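Nickel-dependent hydrogenase large subunit (Allochromatium vinosum, PDB 3MYR) oxidises molecular hydrogen at a nickel-iron centre as the large subunit of a heterodimeric hydrogenase, probably recycling H2 released by nitrogenase. Local coordinates at residues R74-L80 / A477-M483; Y100-H104 / E436-V441. All coordinates share one frame. Residue numbers count along the deposited sequence, not the author numbering.

Contact 1: R74-L80 / A477-M483; sequences RAVEDAL and AQGVGIM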
loop_
_atom_site.group_PDB
_atom_site.type_symbol
_atom_site.label_atom_id
_atom_site.label_comp_id
_atom_site.label_asym_id
_atom_site.label_seq_id
_atom_site.Cartn_x
_atom_site.Cartn_y
_atom_site.Cartn_z
ATOM N N ARG B 74 -9.975 5.337 -14.455
ATOM C CA ARG B 74 -9.643 6.562 -15.235
ATOM C C ARG B 74 -9.029 6.216 -16.616
ATOM O O ARG B 74 -9.253 6.951 -17.588
ATOM C CB ARG B 74 -8.634 7.444 -14.506
ATOM C CG ARG B 74 -9.251 8.286 -13.393
ATOM C CD ARG B 74 -8.200 9.110 -12.648
ATOM N NE ARG B 74 -8.801 9.931 -11.577
ATOM C CZ ARG B 74 -8.104 10.684 -10.729
ATOM N NH1 ARG B 74 -6.788 10.705 -10.813
ATOM N NH2 ARG B 74 -8.714 11.384 -9.760
ATOM N N ALA B 75 -8.265 5.106 -16.689
ATOM C CA ALA B 75 -7.639 4.714 -17.964
ATOM C C ALA B 75 -8.726 4.307 -18.922
ATOM O O ALA B 75 -8.706 4.705 -20.120
ATOM C CB ALA B 75 -6.629 3.495 -17.753
ATOM N N VAL B 76 -9.659 3.487 -18.423
ATOM C CA VAL B 76 -10.822 3.088 -19.218
ATOM C C VAL B 76 -11.733 4.280 -19.642
ATOM O O VAL B 76 -12.109 4.395 -20.823
ATOM C CB VAL B 76 -11.663 1.957 -18.590
ATOM C CG1 VAL B 76 -12.765 1.527 -19.617
ATOM C CG2 VAL B 76 -10.740 0.718 -18.239
ATOM N N GLU B 77 -12.026 5.167 -18.687
ATOM C CA GLU B 77 -12.765 6.373 -18.963
ATOM C C GLU B 77 -12.014 7.246 -20.002
ATOM O O GLU B 77 -12.638 7.786 -20.917
ATOM C CB GLU B 77 -12.967 7.137 -17.655
ATOM C CG GLU B 77 -14.033 6.434 -16.728
ATOM C CD GLU B 77 -13.816 6.661 -15.240
ATOM O OE1 GLU B 77 -13.001 7.570 -14.854
ATOM O OE2 GLU B 77 -14.524 5.949 -14.465
ATOM N N ASP B 78 -10.684 7.294 -19.923
ATOM C CA ASP B 78 -9.913 8.059 -20.912
ATOM C C ASP B 78 -10.044 7.405 -22.289
ATOM O O ASP B 78 -10.265 8.114 -23.278
ATOM C CB ASP B 78 -8.424 8.176 -20.489
ATOM C CG ASP B 78 -7.640 9.121 -21.383
ATOM O OD1 ASP B 78 -7.965 10.311 -21.347
ATOM O OD2 ASP B 78 -6.730 8.711 -22.163
ATOM N N ALA B 79 -9.882 6.080 -22.366
ATOM C CA ALA B 79 -9.909 5.379 -23.652
ATOM C C ALA B 79 -11.243 5.564 -24.378
ATOM O O ALA B 79 -11.299 5.681 -25.638
ATOM C CB ALA B 79 -9.635 3.873 -23.421
ATOM N N LEU B 80 -12.302 5.628 -23.582
ATOM C CA LEU B 80 -13.683 5.508 -24.042
ATOM C C LEU B 80 -14.374 6.863 -24.039
ATOM O O LEU B 80 -15.498 7.009 -24.589
ATOM C CB LEU B 80 -14.414 4.606 -23.089
ATOM C CG LEU B 80 -14.488 3.136 -23.481
ATOM C CD1 LEU B 80 -13.720 2.580 -24.725
ATOM C CD2 LEU B 80 -14.857 2.139 -22.437
ATOM N N ALA B 477 -9.553 1.200 -29.064
ATOM C CA ALA B 477 -9.435 2.414 -28.261
ATOM C C ALA B 477 -8.196 2.283 -27.377
ATOM O O ALA B 477 -7.746 1.168 -27.088
ATOM C CB ALA B 477 -10.731 2.651 -27.413
ATOM N N GLN B 478 -7.635 3.411 -26.968
ATOM C CA GLN B 478 -6.552 3.406 -26.002
ATOM C C GLN B 478 -6.587 4.660 -25.193
ATOM O O GLN B 478 -7.145 5.662 -25.645
ATOM C CB GLN B 478 -5.203 3.289 -26.688
ATOM C CG GLN B 478 -4.803 4.406 -27.650
ATOM C CD GLN B 478 -3.571 3.965 -28.417
ATOM O OE1 GLN B 478 -3.584 2.928 -29.062
ATOM N NE2 GLN B 478 -2.499 4.692 -28.281
ATOM N N GLY B 479 -6.139 4.561 -23.950
ATOM C CA GLY B 479 -6.231 5.680 -23.008
ATOM C C GLY B 479 -5.244 5.560 -21.853
ATOM O O GLY B 479 -4.613 4.497 -21.638
ATOM N N VAL B 480 -5.044 6.639 -21.114
ATOM C CA VAL B 480 -4.152 6.575 -19.944
ATOM C C VAL B 480 -4.886 7.119 -18.744
ATOM O O VAL B 480 -5.627 8.121 -18.847
ATOM C CB VAL B 480 -2.839 7.329 -20.237
ATOM C CG1 VAL B 480 -3.131 8.742 -20.777
ATOM C CG2 VAL B 480 -1.915 7.350 -19.024
ATOM N N GLY B 481 -4.787 6.396 -17.637
ATOM C CA GLY B 481 -5.369 6.829 -16.353
ATOM C C GLY B 481 -4.237 7.336 -15.490
ATOM O O GLY B 481 -3.255 6.621 -15.286
ATOM N N ILE B 482 -4.299 8.604 -15.116
ATOM C CA ILE B 482 -3.239 9.179 -14.293
ATOM C C ILE B 482 -3.750 9.452 -12.897
ATOM O O ILE B 482 -4.966 9.567 -12.637
ATOM C CB ILE B 482 -2.595 10.485 -14.903
ATOM C CG1 ILE B 482 -3.628 11.558 -15.134
ATOM C CG2 ILE B 482 -1.997 10.213 -16.217
ATOM C CD1 ILE B 482 -3.931 12.501 -13.841
ATOM N N MET B 483 -2.822 9.513 -11.962
ATOM C CA MET B 483 -3.204 9.796 -10.587
ATOM C C MET B 483 -1.929 10.244 -9.863
ATOM O O MET B 483 -0.828 9.880 -10.291
ATOM C CB MET B 483 -3.756 8.542 -9.954
ATOM C CG MET B 483 -3.394 8.487 -8.498
ATOM S SD MET B 483 -4.651 7.589 -7.735
ATOM C CE MET B 483 -4.949 8.555 -6.260
HETATM O O HOH W 1 -9.205 5.718 -27.855
#
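Arg74 opens this last part of helix 67-80 by running its extended side chain along the strand, where NH1 donates a hydrogen bond to Ile482 O (2.8 Å); NH2 forms a salt bridge with Asp286. At Ala75 the backbones are in direct contact: Ala75 CA is 3.3 Å from Gly481 N and 3.5 Å from Gly481 CA. One turn on, Asp78 turns its carboxylate to the strand, and OD2 accepts a hydrogen bond from Val480 N (2.9 Å). Ala79 sits against Gly479, CA to CA 3.7 Å, and its CA makes a CH···O contact with Gln478 O at 3.4 Å. A water bridges Ala79 O (3.0 Å) and Gln478 N (2.9 Å), while Leu80 CD1 reaches Ala477 CB at 4.0 Å. The axes, 141° apart, approach to 5.5 Å, possible because the strand meets the helix with glycines: a CB on Gly479 or Gly481 would collide with the helix backbone. Strand 476-485 pairs with 488-497, whose His492, Ile494 and Ile496 touch Ala75 and Ala79. The arrangement is typical of a helix packed closely on a beta-sheet through glycine and alanine, joining the helix that follows Cys61 and Cys64 of the Ni-Fe pocket to an outer strand of an antiparallel sheet.

Contact 2: Y100-H104 / E436-V441; sequences YIHDH and ESKILV
Tyr100 lays one face of its ring over the Leu440 side chain (mt rotamer), a CH-pi contact in which Leu440 CD1 stands 3.6 Å from the ring centroid, 30° off the normal. Both segments are regular alpha-helix, nearly antiparallel (signed crossing angle -153°) with axes 9.8 Å apart at closest approach; the nearest alpha carbons are Ile101 CA and Ser437 CA, at 5.8 Å. Tyr100, Ile101 and His104 line one side, Glu436, Ser437, Leu440 and Val441 the other. Tyr100 has chi1 of -95° and chi2 of 79°, and its hydroxyl is hydrogen-bonded to Glu484 O. Ile101, in the mt rotamer, brings CD1 to 3.7 Å from Val441 CG2. His104 (chi1 m, chi2 -11°) donates from NE2 to Glu436 OE1 at 2.6 Å, an in-plane hydrogen bond; Glu436 has chi1 p and chi2 t. The same OE1 forms a salt bridge with Arg393. Ser437 OG lies 3.2 Å from His104 CD2, though its hydrogen bond goes to Arg433 O. This buried antiparallel helix pair, with its His-carboxylate hydrogen bond, belongs to the helical core of the [NiFe] hydrogenase large subunit. The side chain of His104 is about 7 Å from the bound Ni-Fe active centre.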
loop_
_atom_site.group_PDB
_atom_site.type_symbol
_atom_site.label_atom_id
_atom_site.label_comp_id
_atom_site.label_asym_id
_atom_site.label_seq_id
_atom_site.Cartn_x
_atom_site.Cartn_y
_atom_site.Cartn_z
ATOM N N TYR B 100 -4.448 9.238 1.177
ATOM C CA TYR B 100 -3.242 9.960 1.482
ATOM C C TYR B 100 -3.023 10.096 2.981
ATOM O O TYR B 100 -1.910 9.886 3.487
ATOM C CB TYR B 100 -3.322 11.414 0.955
ATOM C CG TYR B 100 -2.694 11.560 -0.386
ATOM C CD1 TYR B 100 -3.378 11.153 -1.555
ATOM C CD2 TYR B 100 -1.489 12.212 -0.522
ATOM C CE1 TYR B 100 -2.853 11.383 -2.841
ATOM C CE2 TYR B 100 -0.960 12.444 -1.798
ATOM C CZ TYR B 100 -1.643 12.079 -2.953
ATOM O OH TYR B 100 -1.064 12.378 -4.228
ATOM N N ILE B 101 -4.050 10.563 3.672
ATOM C CA ILE B 101 -3.886 10.903 5.102
ATOM C C ILE B 101 -3.605 9.624 5.899
ATOM O O ILE B 101 -2.681 9.569 6.669
ATOM C CB ILE B 101 -5.113 11.615 5.560
ATOM C CG1 ILE B 101 -5.055 13.008 4.854
ATOM C CG2 ILE B 101 -5.072 11.874 7.077
ATOM C CD1 ILE B 101 -6.464 13.535 4.698
ATOM N N HIS B 102 -4.387 8.568 5.655
ATOM C CA HIS B 102 -4.189 7.300 6.316
ATOM C C HIS B 102 -2.765 6.833 6.048
ATOM O O HIS B 102 -2.056 6.420 6.930
ATOM C CB HIS B 102 -5.208 6.264 5.745
ATOM C CG HIS B 102 -5.080 4.910 6.357
ATOM N ND1 HIS B 102 -4.209 3.949 5.871
ATOM C CD2 HIS B 102 -5.673 4.367 7.452
ATOM C CE1 HIS B 102 -4.329 2.855 6.611
ATOM N NE2 HIS B 102 -5.174 3.101 7.603
ATOM N N ASP B 103 -2.374 6.829 4.778
ATOM C CA ASP B 103 -1.140 6.209 4.327
ATOM C C ASP B 103 0.113 7.023 4.837
ATOM O O ASP B 103 1.037 6.449 5.381
ATOM C CB ASP B 103 -1.216 6.223 2.790
ATOM C CG ASP B 103 -0.211 5.343 2.124
ATOM O OD1 ASP B 103 0.898 5.089 2.707
ATOM O OD2 ASP B 103 -0.535 4.884 0.976
ATOM N N HIS B 104 0.110 8.350 4.746
ATOM C CA HIS B 104 1.235 9.159 5.224
ATOM C C HIS B 104 1.440 9.057 6.720
ATOM O O HIS B 104 2.585 9.035 7.159
ATOM C CB HIS B 104 1.036 10.656 4.860
ATOM C CG HIS B 104 1.267 10.944 3.399
ATOM N ND1 HIS B 104 1.825 10.000 2.550
ATOM C CD2 HIS B 104 1.150 12.085 2.673
ATOM C CE1 HIS B 104 2.004 10.544 1.356
ATOM N NE2 HIS B 104 1.574 11.795 1.395
ATOM N N GLU B 436 2.068 18.103 2.827
ATOM C CA GLU B 436 1.015 17.890 1.824
ATOM C C GLU B 436 -0.163 17.193 2.488
ATOM O O GLU B 436 -1.302 17.384 2.056
ATOM C CB GLU B 436 1.528 17.111 0.592
ATOM C CG GLU B 436 1.588 15.595 0.833
ATOM C CD GLU B 436 1.948 14.837 -0.460
ATOM O OE1 GLU B 436 2.018 13.577 -0.444
ATOM O OE2 GLU B 436 2.195 15.517 -1.498
ATOM N N SER B 437 0.077 16.431 3.559
ATOM C CA SER B 437 -1.063 15.919 4.402
ATOM C C SER B 437 -1.933 17.027 4.980
ATOM O O SER B 437 -3.154 16.908 5.019
ATOM C CB SER B 437 -0.602 15.075 5.587
ATOM O OG SER B 437 0.160 13.993 5.078
ATOM N N LYS B 438 -1.307 18.088 5.441
ATOM C CA LYS B 438 -2.049 19.246 5.942
ATOM C C LYS B 438 -2.842 19.904 4.792
ATOM O O LYS B 438 -4.014 20.326 4.943
ATOM C CB LYS B 438 -1.061 20.260 6.575
ATOM C CG LYS B 438 -1.682 21.652 6.915
ATOM C CD LYS B 438 -2.994 21.479 7.791
ATOM C CE LYS B 438 -3.457 22.852 8.389
ATOM N NZ LYS B 438 -4.818 22.613 9.088
ATOM N N ILE B 439 -2.241 19.990 3.629
ATOM C CA ILE B 439 -2.953 20.646 2.523
ATOM C C ILE B 439 -4.182 19.787 2.167
ATOM O O ILE B 439 -5.249 20.324 1.909
ATOM C CB ILE B 439 -2.026 20.814 1.298
ATOM C CG1 ILE B 439 -0.933 21.884 1.620
ATOM C CG2 ILE B 439 -2.877 21.191 -0.003
ATOM C CD1 ILE B 439 0.109 22.003 0.543
ATOM N N LEU B 440 -4.034 18.458 2.153
ATOM C CA LEU B 440 -5.112 17.580 1.682
ATOM C C LEU B 440 -6.217 17.538 2.722
ATOM O O LEU B 440 -7.401 17.456 2.404
ATOM C CB LEU B 440 -4.604 16.165 1.462
ATOM C CG LEU B 440 -3.986 16.071 0.091
ATOM C CD1 LEU B 440 -3.254 14.776 -0.041
ATOM C CD2 LEU B 440 -5.120 16.053 -0.895
ATOM N N VAL B 441 -5.831 17.483 3.981
ATOM C CA VAL B 441 -6.850 17.400 5.004
ATOM C C VAL B 441 -7.737 18.666 5.057
ATOM O O VAL B 441 -8.924 18.519 5.159
ATOM C CB VAL B 441 -6.291 17.007 6.419
ATOM C CG1 VAL B 441 -5.873 18.244 7.210
ATOM C CG2 VAL B 441 -7.311 16.242 7.113
#

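The contacts are built from neighbouring elements: helices 67-80 and 86-112 are consecutive, as are helix 426-456 and strand 476-485, so contact 2 lies within the chain span that contact 1 closes. Their centres are about 26 Å apart, yet the nearest atoms are about 5 Å from each other. Contact 2 is fully buried, its centre about 11 Å from the centre of the chain, whereas contact 1, centred about 21 Å from it, is partly buried and includes a water. Main-chain atoms and glycines dominate the first; larger side chains at ordinary helix spacing make the second. Each brings one side chain near the active site: those of Met483 and His104 are about 7 Å from the Ni-Fe centre.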